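Local coordinates for NTF2-like Protein (PDB 3DMC) that is of unknown function but adopts the NTF2-like fold of the SnoaL-like family, whose members often enclose a pocket for small molecules, at residues D35-D40 with D118-Y123. Sequence-based numbering, arbitrary orientation.
Sequences DMLTED and DKICSY
The carbonyl oxygen of Ile120 accepts the backbone N-H of Thr38, with N to O at 3.0 Å, and a weaker CA-H contact from Leu37 lies beside it. Two residues before Thr38, Met36 O accepts the N-H of the same Ile120, N to O 2.9 Å, and Lys119 CB lies 3.1 Å from that Met36 O. Ile120 thus bonds on both sides of Leu37, the pattern of a parallel beta bridge. In the cone-like NTF2 fold, this short strand 37-38 pairs with the start of strand 119-127; the chain then turns a corner at Glu39 and Asp40, and strand 41-45 takes over as the parallel neighbour of 119-127. Leu37 and Ile120 share one face of the sheet, where Leu37 CD2 packs at 4.0 Å from Ile120 CB. Thr38 fits between Lys119 and Cys121: CG2 lies 3.6 Å from Lys119 CB, while OG1, set between its own backbone N and carbonyl carbon (chi1 64°), leans over Cys121 CA and CB and donates a 2.7 Å bond to Asp40 OD1. The same carboxylate oxygen forms a salt bridge with Arg116. An alanine at Thr38 would probably leave Asp40 OD1 without this hydroxyl donor and open a gap beside Lys119 CB. Lys119 runs extended beyond CG, and its NZ donates to a water that in turn donates to Leu37 O and Glu39 OE2. A second water bridges the carbonyl oxygens of Asp40 and Cys121 at the corner.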
loop_
_atom_site.group_PDB
_atom_site.type_symbol
_atom_site.label_atom_id
_atom_site.label_comp_id
_atom_site.label_asym_id
_atom_site.label_seq_id
_atom_site.Cartn_x
_atom_site.Cartn_y
_atom_site.Cartn_z
ATOM N N ASP A 35 -0.617 -10.486 -20.637
ATOM C CA ASP A 35 -0.496 -9.921 -21.978
ATOM C C ASP A 35 -0.330 -8.398 -21.890
ATOM O O ASP A 35 0.121 -7.732 -22.834
ATOM C CB ASP A 35 -1.701 -10.288 -22.852
ATOM C CG ASP A 35 -1.632 -11.714 -23.384
ATOM O OD1 ASP A 35 -0.598 -12.388 -23.223
ATOM O OD2 ASP A 35 -2.638 -12.171 -23.976
HETATM N N MSE A 36 -0.717 -7.847 -20.746
HETATM C CA MSE A 36 -0.658 -6.402 -20.576
HETATM C C MSE A 36 0.625 -5.961 -19.925
HETATM O O MSE A 36 0.817 -4.769 -19.682
HETATM C CB MSE A 36 -1.825 -5.895 -19.742
HETATM C CG MSE A 36 -3.036 -5.556 -20.556
HETATM SE SE MSE A 36 -4.186 -4.808 -19.258
HETATM C CE MSE A 36 -3.495 -2.956 -19.187
ATOM N N LEU A 37 1.499 -6.919 -19.644
ATOM C CA LEU A 37 2.776 -6.615 -18.967
ATOM C C LEU A 37 3.912 -6.402 -19.970
ATOM O O LEU A 37 4.009 -7.092 -20.983
ATOM C CB LEU A 37 3.139 -7.728 -17.966
ATOM C CG LEU A 37 2.001 -8.193 -17.060
ATOM C CD1 LEU A 37 2.453 -9.257 -16.061
ATOM C CD2 LEU A 37 1.432 -6.985 -16.313
ATOM N N THR A 38 4.765 -5.433 -19.666
ATOM C CA THR A 38 5.941 -5.125 -20.485
ATOM C C THR A 38 6.985 -6.238 -20.366
ATOM O O THR A 38 6.994 -7.032 -19.427
ATOM C CB THR A 38 6.593 -3.772 -20.103
ATOM O OG1 THR A 38 7.078 -3.850 -18.767
ATOM C CG2 THR A 38 5.651 -2.617 -20.283
ATOM N N GLU A 39 7.888 -6.304 -21.337
ATOM C CA GLU A 39 8.870 -7.373 -21.347
ATOM C C GLU A 39 9.833 -7.277 -20.164
ATOM O O GLU A 39 10.414 -8.278 -19.738
ATOM C CB GLU A 39 9.666 -7.387 -22.665
ATOM C CG GLU A 39 8.798 -7.651 -23.896
ATOM C CD GLU A 39 7.945 -8.910 -23.761
ATOM O OE1 GLU A 39 8.494 -9.995 -23.460
ATOM O OE2 GLU A 39 6.713 -8.814 -23.964
ATOM N N ASP A 40 9.991 -6.058 -19.661
ATOM C CA ASP A 40 10.914 -5.772 -18.548
ATOM C C ASP A 40 10.142 -5.677 -17.229
ATOM O O ASP A 40 10.620 -5.125 -16.251
ATOM C CB ASP A 40 11.756 -4.507 -18.767
ATOM C CG ASP A 40 10.933 -3.240 -18.880
ATOM O OD1 ASP A 40 9.705 -3.317 -19.153
ATOM O OD2 ASP A 40 11.515 -2.143 -18.736
ATOM N N ASP A 118 0.490 1.492 -23.145
ATOM C CA ASP A 118 -0.738 0.705 -23.079
ATOM C C ASP A 118 -0.509 -0.515 -22.216
ATOM O O ASP A 118 -1.324 -1.429 -22.163
ATOM C CB ASP A 118 -1.267 0.339 -24.472
ATOM C CG ASP A 118 -0.319 -0.530 -25.267
ATOM O OD1 ASP A 118 0.919 -0.438 -25.061
ATOM O OD2 ASP A 118 -0.815 -1.296 -26.114
ATOM N N LYS A 119 0.613 -0.481 -21.499
ATOM C CA LYS A 119 1.013 -1.591 -20.616
ATOM C C LYS A 119 1.420 -1.196 -19.186
ATOM O O LYS A 119 1.586 -0.025 -18.850
ATOM C CB LYS A 119 2.144 -2.398 -21.266
ATOM C CG LYS A 119 1.674 -3.170 -22.491
ATOM C CD LYS A 119 2.780 -3.808 -23.273
ATOM C CE LYS A 119 2.228 -4.437 -24.549
ATOM N NZ LYS A 119 3.298 -5.083 -25.361
ATOM N N ILE A 120 1.619 -2.253 -18.406
ATOM C CA ILE A 120 2.085 -2.192 -16.993
ATOM C C ILE A 120 3.497 -2.742 -16.901
ATOM O O ILE A 120 3.773 -3.870 -17.367
ATOM C CB ILE A 120 1.130 -2.997 -16.064
ATOM C CG1 ILE A 120 -0.262 -2.334 -16.057
ATOM C CG2 ILE A 120 1.721 -3.183 -14.639
ATOM C CD1 ILE A 120 -1.392 -3.242 -15.541
ATOM N N CYS A 121 4.387 -1.948 -16.287
ATOM C CA CYS A 121 5.826 -2.274 -16.261
ATOM C C CYS A 121 6.324 -2.709 -14.885
ATOM O O CYS A 121 7.395 -3.289 -14.732
ATOM C CB CYS A 121 6.675 -1.094 -16.786
ATOM S SG CYS A 121 6.412 0.497 -15.979
ATOM N N SER A 122 5.507 -2.502 -13.864
ATOM C CA SER A 122 5.886 -3.034 -12.548
ATOM C C SER A 122 4.686 -3.133 -11.614
ATOM O O SER A 122 3.652 -2.505 -11.827
ATOM C CB SER A 122 6.964 -2.181 -11.896
ATOM O OG SER A 122 6.462 -0.886 -11.631
ATOM N N TYR A 123 4.908 -3.935 -10.586
ATOM C CA TYR A 123 3.894 -4.327 -9.622
ATOM C C TYR A 123 4.521 -4.448 -8.247
ATOM O O TYR A 123 5.591 -4.988 -8.105
ATOM C CB TYR A 123 3.336 -5.679 -10.101
ATOM C CG TYR A 123 2.439 -6.481 -9.189
ATOM C CD1 TYR A 123 2.924 -7.107 -8.032
ATOM C CD2 TYR A 123 1.120 -6.676 -9.521
ATOM C CE1 TYR A 123 2.092 -7.900 -7.229
ATOM C CE2 TYR A 123 0.286 -7.443 -8.735
ATOM C CZ TYR A 123 0.773 -8.077 -7.608
ATOM O OH TYR A 123 -0.109 -8.825 -6.859
HETATM O O HOH W 1 4.997 -7.006 -23.476
HETATM O O HOH W 2 10.015 -2.601 -15.163
#